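Local coordinates for universal stress protein MT1672 (Mycobacterium tuberculosis, PDB 1TQ8) that is of unknown function but belongs to the universal stress protein A family, and so probably takes part in stress responses, at residues 85-90 with 96-101; 44-49 with 116-121; 22-25 with 29-32. All coordinates share one frame; numbering follows the deposited sequence.

Contact 1: residues 85-90 with 96-101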
loop_
_atom_site.group_PDB
_atom_site.type_symbol
_atom_site.label_atom_id
_atom_site.label_comp_id
_atom_site.label_asym_id
_atom_site.label_seq_id
_atom_site.Cartn_x
_atom_site.Cartn_y
_atom_site.Cartn_z
ATOM N N ASP A 85 18.877 -16.724 -17.747
ATOM C CA ASP A 85 19.810 -15.642 -17.511
ATOM C C ASP A 85 19.839 -15.253 -16.038
ATOM O O ASP A 85 20.910 -14.993 -15.482
ATOM C CB ASP A 85 19.457 -14.433 -18.367
ATOM C CG ASP A 85 19.585 -14.717 -19.851
ATOM O OD1 ASP A 85 20.277 -15.700 -20.221
ATOM O OD2 ASP A 85 19.003 -13.951 -20.654
ATOM N N ALA A 86 18.678 -15.219 -15.390
ATOM C CA ALA A 86 18.644 -14.861 -13.977
ATOM C C ALA A 86 19.449 -15.880 -13.191
ATOM O O ALA A 86 20.158 -15.539 -12.256
ATOM C CB ALA A 86 17.201 -14.826 -13.468
ATOM N N LYS A 87 19.321 -17.139 -13.572
ATOM C CA LYS A 87 20.039 -18.199 -12.897
ATOM C C LYS A 87 21.540 -17.993 -13.096
ATOM O O LYS A 87 22.324 -18.183 -12.167
ATOM C CB LYS A 87 19.583 -19.541 -13.459
ATOM C CG LYS A 87 20.065 -20.761 -12.723
ATOM C CD LYS A 87 19.311 -21.986 -13.224
ATOM C CE LYS A 87 19.953 -23.283 -12.754
ATOM N NZ LYS A 87 19.285 -24.474 -13.352
ATOM N N GLU A 88 21.942 -17.579 -14.296
ATOM C CA GLU A 88 23.364 -17.353 -14.568
ATOM C C GLU A 88 23.903 -16.213 -13.727
ATOM O O GLU A 88 25.005 -16.293 -13.186
ATOM C CB GLU A 88 23.609 -17.046 -16.052
ATOM C CG GLU A 88 23.322 -18.221 -16.980
ATOM C CD GLU A 88 24.361 -19.341 -16.881
ATOM O OE1 GLU A 88 24.719 -19.746 -15.748
ATOM O OE2 GLU A 88 24.811 -19.828 -17.945
ATOM N N ARG A 89 23.127 -15.146 -13.608
ATOM C CA ARG A 89 23.582 -14.019 -12.822
ATOM C C ARG A 89 23.625 -14.367 -11.338
ATOM O O ARG A 89 24.517 -13.922 -10.622
ATOM C CB ARG A 89 22.692 -12.804 -13.073
ATOM C CG ARG A 89 23.186 -11.554 -12.381
ATOM C CD ARG A 89 22.801 -10.313 -13.147
ATOM N NE ARG A 89 23.365 -9.124 -12.520
ATOM C CZ ARG A 89 23.315 -7.907 -13.053
ATOM N NH1 ARG A 89 22.726 -7.717 -14.229
ATOM N NH2 ARG A 89 23.849 -6.880 -12.408
ATOM N N ALA A 90 22.677 -15.170 -10.870
ATOM C CA ALA A 90 22.684 -15.550 -9.459
ATOM C C ALA A 90 24.003 -16.256 -9.130
ATOM O O ALA A 90 24.655 -15.935 -8.132
ATOM C CB ALA A 90 21.496 -16.464 -9.133
ATOM N N LYS A 96 25.169 -20.621 -4.885
ATOM C CA LYS A 96 25.508 -21.966 -5.358
ATOM C C LYS A 96 24.302 -22.818 -5.741
ATOM O O LYS A 96 24.305 -23.482 -6.777
ATOM C CB LYS A 96 26.297 -22.732 -4.286
ATOM C CG LYS A 96 27.669 -22.177 -3.936
ATOM C CD LYS A 96 28.724 -22.549 -4.969
ATOM C CE LYS A 96 30.137 -22.284 -4.435
ATOM N NZ LYS A 96 30.420 -23.030 -3.158
ATOM N N ASN A 97 23.277 -22.806 -4.894
ATOM C CA ASN A 97 22.076 -23.604 -5.114
ATOM C C ASN A 97 20.921 -22.755 -5.642
ATOM O O ASN A 97 20.172 -22.153 -4.870
ATOM C CB ASN A 97 21.684 -24.265 -3.797
ATOM C CG ASN A 97 22.884 -24.486 -2.892
ATOM O OD1 ASN A 97 23.886 -25.064 -3.309
ATOM N ND2 ASN A 97 22.792 -24.020 -1.650
ATOM N N VAL A 98 20.764 -22.744 -6.960
ATOM C CA VAL A 98 19.736 -21.945 -7.598
ATOM C C VAL A 98 18.823 -22.731 -8.522
ATOM O O VAL A 98 19.281 -23.569 -9.291
ATOM C CB VAL A 98 20.389 -20.812 -8.417
ATOM C CG1 VAL A 98 19.326 -19.922 -9.036
ATOM C CG2 VAL A 98 21.321 -19.997 -7.521
ATOM N N GLU A 99 17.524 -22.469 -8.435
ATOM C CA GLU A 99 16.568 -23.118 -9.320
ATOM C C GLU A 99 15.585 -22.066 -9.818
ATOM O O GLU A 99 15.352 -21.050 -9.161
ATOM C CB GLU A 99 15.852 -24.278 -8.615
ATOM C CG GLU A 99 15.047 -23.913 -7.392
ATOM C CD GLU A 99 14.616 -25.144 -6.589
ATOM O OE1 GLU A 99 15.369 -25.566 -5.679
ATOM O OE2 GLU A 99 13.527 -25.695 -6.876
ATOM N N GLU A 100 15.039 -22.305 -11.000
ATOM C CA GLU A 100 14.105 -21.380 -11.616
ATOM C C GLU A 100 12.691 -21.893 -11.453
ATOM O O GLU A 100 12.478 -23.079 -11.210
ATOM C CB GLU A 100 14.417 -21.241 -13.094
ATOM C CG GLU A 100 14.041 -22.473 -13.868
ATOM C CD GLU A 100 14.499 -22.402 -15.285
ATOM O OE1 GLU A 100 13.884 -23.086 -16.127
ATOM O OE2 GLU A 100 15.479 -21.670 -15.554
ATOM N N ARG A 101 11.725 -20.999 -11.633
ATOM C CA ARG A 101 10.327 -21.356 -11.465
ATOM C C ARG A 101 9.422 -20.344 -12.158
ATOM O O ARG A 101 9.550 -19.141 -11.937
ATOM C CB ARG A 101 10.012 -21.328 -9.975
ATOM C CG ARG A 101 8.876 -22.179 -9.510
ATOM C CD ARG A 101 9.453 -23.383 -8.819
ATOM N NE ARG A 101 8.567 -23.902 -7.795
ATOM C CZ ARG A 101 8.924 -24.830 -6.917
ATOM N NH1 ARG A 101 10.155 -25.328 -6.952
ATOM N NH2 ARG A 101 8.055 -25.260 -6.005
#
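Lys87 and Val98 mark the closest backbone approach of helix segment 85-90 to strand 97-101, their CA atoms 6.5 Å apart. The two short axes run almost antiparallel, at 164°, and come within 8.5 Å of each other, so the helix lies along the strand that follows it. Val98 directs both its methyl groups at the helix. Val98 CG1 stands anti to the backbone N (chi1 -177°), where it meets Lys87 CG at 3.9 Å, while Val98 CG2 on the other branch packs against Ala90 CB, also at 3.9 Å. Lys87 and Ala90 are three positions apart on the helix and thus present neighbouring points of one face to the valine. This is the return half of a beta-alpha-beta crossover: the chain leaves strand 46-52, passes through helix 79-91 and comes back in strand 97-103, which lies parallel to strand 46-52 at an outer position of the four-stranded sheet in this chain. Lys87 continues beyond the valine as an extended chain, running alongside Val98 with the two pointing opposite ways, and lays its CE 3.5 Å from Val98 O. Lys87 NZ remains 5.2 Å from Glu100 OE2, too far for a salt bridge, although the opposite charges would probably attract weakly. Glu100 also touches Tyr80 and Leu83 earlier on the helix. On the other face of the strand, Glu99 OE2 forms a long salt bridge of 3.4 Å with Arg101 NH1. Against the neighbouring strand 46-52, buried Ala86 rests on Ile49 and buried Ala90 on Leu47, while Arg89 makes a salt bridge to Asp35 on helix 28-41.

Contact 2: residues 44-49 with 116-121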
loop_
_atom_site.group_PDB
_atom_site.type_symbol
_atom_site.label_atom_id
_atom_site.label_comp_id
_atom_site.label_asym_id
_atom_site.label_seq_id
_atom_site.Cartn_x
_atom_site.Cartn_y
_atom_site.Cartn_z
ATOM N N ASP A 44 25.042 -21.638 1.227
ATOM C CA ASP A 44 24.385 -22.544 2.152
ATOM C C ASP A 44 22.866 -22.459 2.097
ATOM O O ASP A 44 22.167 -23.264 2.714
ATOM C CB ASP A 44 24.888 -22.275 3.570
ATOM C CG ASP A 44 26.405 -22.348 3.666
ATOM O OD1 ASP A 44 26.980 -23.367 3.213
ATOM O OD2 ASP A 44 27.022 -21.392 4.192
ATOM N N ALA A 45 22.347 -21.493 1.351
ATOM C CA ALA A 45 20.904 -21.349 1.249
ATOM C C ALA A 45 20.404 -21.632 -0.153
ATOM O O ALA A 45 21.143 -21.513 -1.132
ATOM C CB ALA A 45 20.483 -19.947 1.678
ATOM N N LYS A 46 19.138 -22.015 -0.234
ATOM C CA LYS A 46 18.493 -22.301 -1.506
ATOM C C LYS A 46 17.887 -21.011 -2.064
ATOM O O LYS A 46 17.243 -20.250 -1.339
ATOM C CB LYS A 46 17.403 -23.364 -1.310
ATOM C CG LYS A 46 16.543 -23.613 -2.543
ATOM C CD LYS A 46 15.862 -24.986 -2.519
ATOM C CE LYS A 46 15.011 -25.201 -1.275
ATOM N NZ LYS A 46 14.357 -26.545 -1.285
ATOM N N LEU A 47 18.121 -20.766 -3.349
ATOM C CA LEU A 47 17.607 -19.585 -4.038
ATOM C C LEU A 47 16.643 -19.993 -5.145
ATOM O O LEU A 47 17.035 -20.671 -6.091
ATOM C CB LEU A 47 18.746 -18.783 -4.672
ATOM C CG LEU A 47 18.285 -17.549 -5.454
ATOM C CD1 LEU A 47 17.565 -16.594 -4.510
ATOM C CD2 LEU A 47 19.471 -16.849 -6.098
ATOM N N ILE A 48 15.384 -19.583 -5.034
ATOM C CA ILE A 48 14.405 -19.907 -6.063
ATOM C C ILE A 48 14.110 -18.639 -6.832
ATOM O O ILE A 48 13.711 -17.638 -6.241
ATOM C CB ILE A 48 13.102 -20.428 -5.452
ATOM C CG1 ILE A 48 13.382 -21.688 -4.645
ATOM C CG2 ILE A 48 12.099 -20.729 -6.548
ATOM C CD1 ILE A 48 12.173 -22.231 -3.920
ATOM N N ILE A 49 14.324 -18.675 -8.143
ATOM C CA ILE A 49 14.071 -17.510 -8.980
ATOM C C ILE A 49 12.752 -17.664 -9.704
ATOM O O ILE A 49 12.562 -18.616 -10.462
ATOM C CB ILE A 49 15.137 -17.314 -10.047
ATOM C CG1 ILE A 49 16.519 -17.218 -9.404
ATOM C CG2 ILE A 49 14.834 -16.034 -10.835
ATOM C CD1 ILE A 49 17.624 -16.915 -10.412
ATOM N N ASP A 116 4.769 -21.148 0.624
ATOM C CA ASP A 116 4.254 -22.173 1.514
ATOM C C ASP A 116 4.790 -23.540 1.099
ATOM O O ASP A 116 5.204 -24.332 1.939
ATOM C CB ASP A 116 2.723 -22.194 1.473
ATOM C CG ASP A 116 2.097 -20.886 1.958
ATOM O OD1 ASP A 116 0.859 -20.729 1.796
ATOM O OD2 ASP A 116 2.825 -20.019 2.507
ATOM N N GLU A 117 4.787 -23.807 -0.205
ATOM C CA GLU A 117 5.237 -25.087 -0.732
ATOM C C GLU A 117 6.735 -25.342 -0.530
ATOM O O GLU A 117 7.151 -26.476 -0.307
ATOM C CB GLU A 117 4.882 -25.165 -2.218
ATOM C CG GLU A 117 4.473 -26.545 -2.681
ATOM C CD GLU A 117 3.255 -27.083 -1.946
ATOM O OE1 GLU A 117 2.152 -26.521 -2.121
ATOM O OE2 GLU A 117 3.405 -28.068 -1.190
ATOM N N GLU A 118 7.539 -24.288 -0.600
ATOM C CA GLU A 118 8.979 -24.411 -0.432
ATOM C C GLU A 118 9.427 -23.941 0.953
ATOM O O GLU A 118 10.619 -23.885 1.244
ATOM C CB GLU A 118 9.690 -23.600 -1.518
ATOM C CG GLU A 118 9.673 -24.252 -2.900
ATOM C CD GLU A 118 10.822 -25.240 -3.091
ATOM O OE1 GLU A 118 10.812 -26.005 -4.083
ATOM O OE2 GLU A 118 11.745 -25.246 -2.250
ATOM N N LYS A 119 8.469 -23.596 1.805
ATOM C CA LYS A 119 8.798 -23.136 3.147
ATOM C C LYS A 119 9.815 -21.989 3.127
ATOM O O LYS A 119 10.773 -21.983 3.900
ATOM C CB LYS A 119 9.328 -24.315 3.973
ATOM C CG LYS A 119 8.233 -25.324 4.334
ATOM C CD LYS A 119 8.778 -26.704 4.680
ATOM C CE LYS A 119 9.344 -27.401 3.447
ATOM N NZ LYS A 119 9.872 -28.765 3.763
ATOM N N ALA A 120 9.593 -21.016 2.246
ATOM C CA ALA A 120 10.476 -19.853 2.129
ATOM C C ALA A 120 10.524 -19.052 3.432
ATOM O O ALA A 120 9.617 -19.149 4.260
ATOM C CB ALA A 120 9.992 -18.942 0.987
ATOM N N ASP A 121 11.587 -18.273 3.617
ATOM C CA ASP A 121 11.699 -17.433 4.801
ATOM C C ASP A 121 12.003 -15.986 4.409
ATOM O O ASP A 121 12.003 -15.086 5.244
ATOM C CB ASP A 121 12.743 -17.984 5.792
ATOM C CG ASP A 121 14.092 -18.251 5.156
ATOM O OD1 ASP A 121 14.850 -19.066 5.723
ATOM O OD2 ASP A 121 14.411 -17.651 4.108
#
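Lys46 NZ donates a hydrogen bond to Glu118 OE2 at 3.1 Å, and the pair is a salt bridge. The amine comes to the syn lone pair of OE2, on the side of the other carboxylate oxygen, and the two side chains cross at about a right angle. Next to the charged pair, Ile48 CD1 touches Glu118 CG at 3.4 Å and also lies over the face of the carboxylate, 3.4 Å from Glu118 CD. The bend of the glutamate chain at chi2 (-86°) lays the carboxylate across this methyl, with its rim turned to the lysine. The other oxygen, Glu118 OE1, is taken by Arg101 NH1, so two cations grip the carboxylate and probably stabilise its negative charge. Glu118 is followed by Lys119, the positive-phi C-prime residue of a Schellman motif, with Ala120 N paired to Ala115 O and a weak 3.3 Å bond from Lys119 N to Asp116 O. The contact thus joins strand 46-52, between strands 97-103 and 19-23 in the parallel sheet, to the turn leading from helix 107-117 into strand 122-126, with Ala120 packed on Val21 and Asp116 touching Ala149 of the second subunit.

Contact 3: residues 22-25 with 29-32; sequences VGTD and SSMR
Ser30 is the residue of the helical segment that most closely meets the loop just after strand 19-23, its CA 4.9 Å from that of Thr24. Its hydroxyl stands between the backbone N and the carbonyl carbon (chi1 55°), and Ser30 OG lies 2.9 Å from Thr24 OG1 and 3.2 Å from Asp25 OD1. Each of the three polar atoms has a hydrogen-bonding partner in the intervening turn: Ser30 OG with Ser27 O, Thr24 OG1 with Gly26 N, and Asp25 OD1 with Ser27 OG. These bonds probably help to hold the cluster of hydroxyls and carboxylate together. Beside the hydroxyls, Thr24 CB lies 3.7 Å from Ser30 CB. Met31, a selenomethionine, starts away from the strand, yet its chain folds back through bends at chi2 and chi3 and brings Met31 SE to 4.1 Å from Thr24 OG1. This is the beta-to-alpha connection that opens the beta-alpha-beta unit of strand 19-23, helix 28-41 and strand 46-52 in the HUP-type fold. The threonine is buried between Val34 of that helix, Ile49 of strand 46-52 and Ala86 of helix 79-91; Met31 touches Arg89 of helix 79-91, and Asp25 packs on Thr132 of the third subunit.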
loop_
_atom_site.group_PDB
_atom_site.type_symbol
_atom_site.label_atom_id
_atom_site.label_comp_id
_atom_site.label_asym_id
_atom_site.label_seq_id
_atom_site.Cartn_x
_atom_site.Cartn_y
_atom_site.Cartn_z
ATOM N N VAL A 22 13.075 -14.959 -5.075
ATOM C CA VAL A 22 13.170 -13.626 -5.656
ATOM C C VAL A 22 12.422 -13.633 -6.967
ATOM O O VAL A 22 12.467 -14.614 -7.697
ATOM C CB VAL A 22 14.643 -13.192 -5.931
ATOM C CG1 VAL A 22 15.333 -14.176 -6.865
ATOM C CG2 VAL A 22 14.673 -11.796 -6.533
ATOM N N GLY A 23 11.736 -12.533 -7.264
ATOM C CA GLY A 23 10.979 -12.447 -8.501
ATOM C C GLY A 23 11.675 -11.561 -9.510
ATOM O O GLY A 23 12.316 -10.580 -9.138
ATOM N N THR A 24 11.575 -11.907 -10.787
ATOM C CA THR A 24 12.191 -11.096 -11.826
ATOM C C THR A 24 11.432 -11.150 -13.136
ATOM O O THR A 24 10.937 -12.208 -13.541
ATOM C CB THR A 24 13.646 -11.520 -12.132
ATOM O OG1 THR A 24 14.129 -10.751 -13.241
ATOM C CG2 THR A 24 13.714 -12.992 -12.516
ATOM N N ASP A 25 11.349 -10.002 -13.798
ATOM C CA ASP A 25 10.680 -9.914 -15.088
ATOM C C ASP A 25 11.753 -9.724 -16.159
ATOM O O ASP A 25 11.452 -9.513 -17.332
ATOM C CB ASP A 25 9.666 -8.758 -15.097
ATOM C CG ASP A 25 10.323 -7.384 -15.127
ATOM O OD1 ASP A 25 11.358 -7.184 -14.465
ATOM O OD2 ASP A 25 9.789 -6.485 -15.812
ATOM N N SER A 29 16.141 -3.515 -12.934
ATOM C CA SER A 29 15.865 -3.406 -11.509
ATOM C C SER A 29 15.757 -4.816 -10.966
ATOM O O SER A 29 16.324 -5.134 -9.921
ATOM C CB SER A 29 14.539 -2.680 -11.244
ATOM O OG SER A 29 13.422 -3.533 -11.466
ATOM N N SER A 30 15.026 -5.667 -11.678
ATOM C CA SER A 30 14.866 -7.034 -11.210
ATOM C C SER A 30 16.223 -7.712 -11.058
ATOM O O SER A 30 16.505 -8.331 -10.027
ATOM C CB SER A 30 13.939 -7.842 -12.145
ATOM O OG SER A 30 14.382 -7.828 -13.491
HETATM N N MSE A 31 17.080 -7.572 -12.063
HETATM C CA MSE A 31 18.391 -8.198 -11.983
HETATM C C MSE A 31 19.166 -7.724 -10.758
HETATM O O MSE A 31 19.940 -8.485 -10.183
HETATM C CB MSE A 31 19.186 -7.972 -13.275
HETATM C CG MSE A 31 18.581 -8.696 -14.484
HETATM SE SE MSE A 31 18.137 -10.587 -14.153
HETATM C CE MSE A 31 19.791 -11.373 -14.772
ATOM N N ARG A 32 18.958 -6.481 -10.340
ATOM C CA ARG A 32 19.646 -6.007 -9.149
ATOM C C ARG A 32 19.076 -6.734 -7.940
ATOM O O ARG A 32 19.782 -6.964 -6.964
ATOM C CB ARG A 32 19.477 -4.499 -8.958
ATOM C CG ARG A 32 20.175 -3.661 -9.998
ATOM C CD ARG A 32 20.096 -2.190 -9.651
ATOM N NE ARG A 32 20.894 -1.372 -10.564
ATOM C CZ ARG A 32 22.217 -1.474 -10.709
ATOM N NH1 ARG A 32 22.904 -2.365 -10.001
ATOM N NH2 ARG A 32 22.859 -0.682 -11.562
#

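In the fold
All three contacts reach one parallel sheet. Contact 3 is the most buried, with a centre about 6 Å from that of the chain, whereas contacts 1 and 2, centred about 12 and 11 Å out, are partly buried. Contact 1 is mainly aliphatic and nested inside the loop closed by contact 2, which combines a salt bridge with an isoleucine methyl against the same glutamate; contact 3 gathers small polar groups. Strands 97-103 and 46-52 join contacts 1 and 2 through backbone pairs such as Glu99 O to Ile49 N (2.8 Å), a probable hydrogen bond. Val22 N similarly meets Ile48 O, and Met31 CE packs on Ala86, tying contact 3 to both.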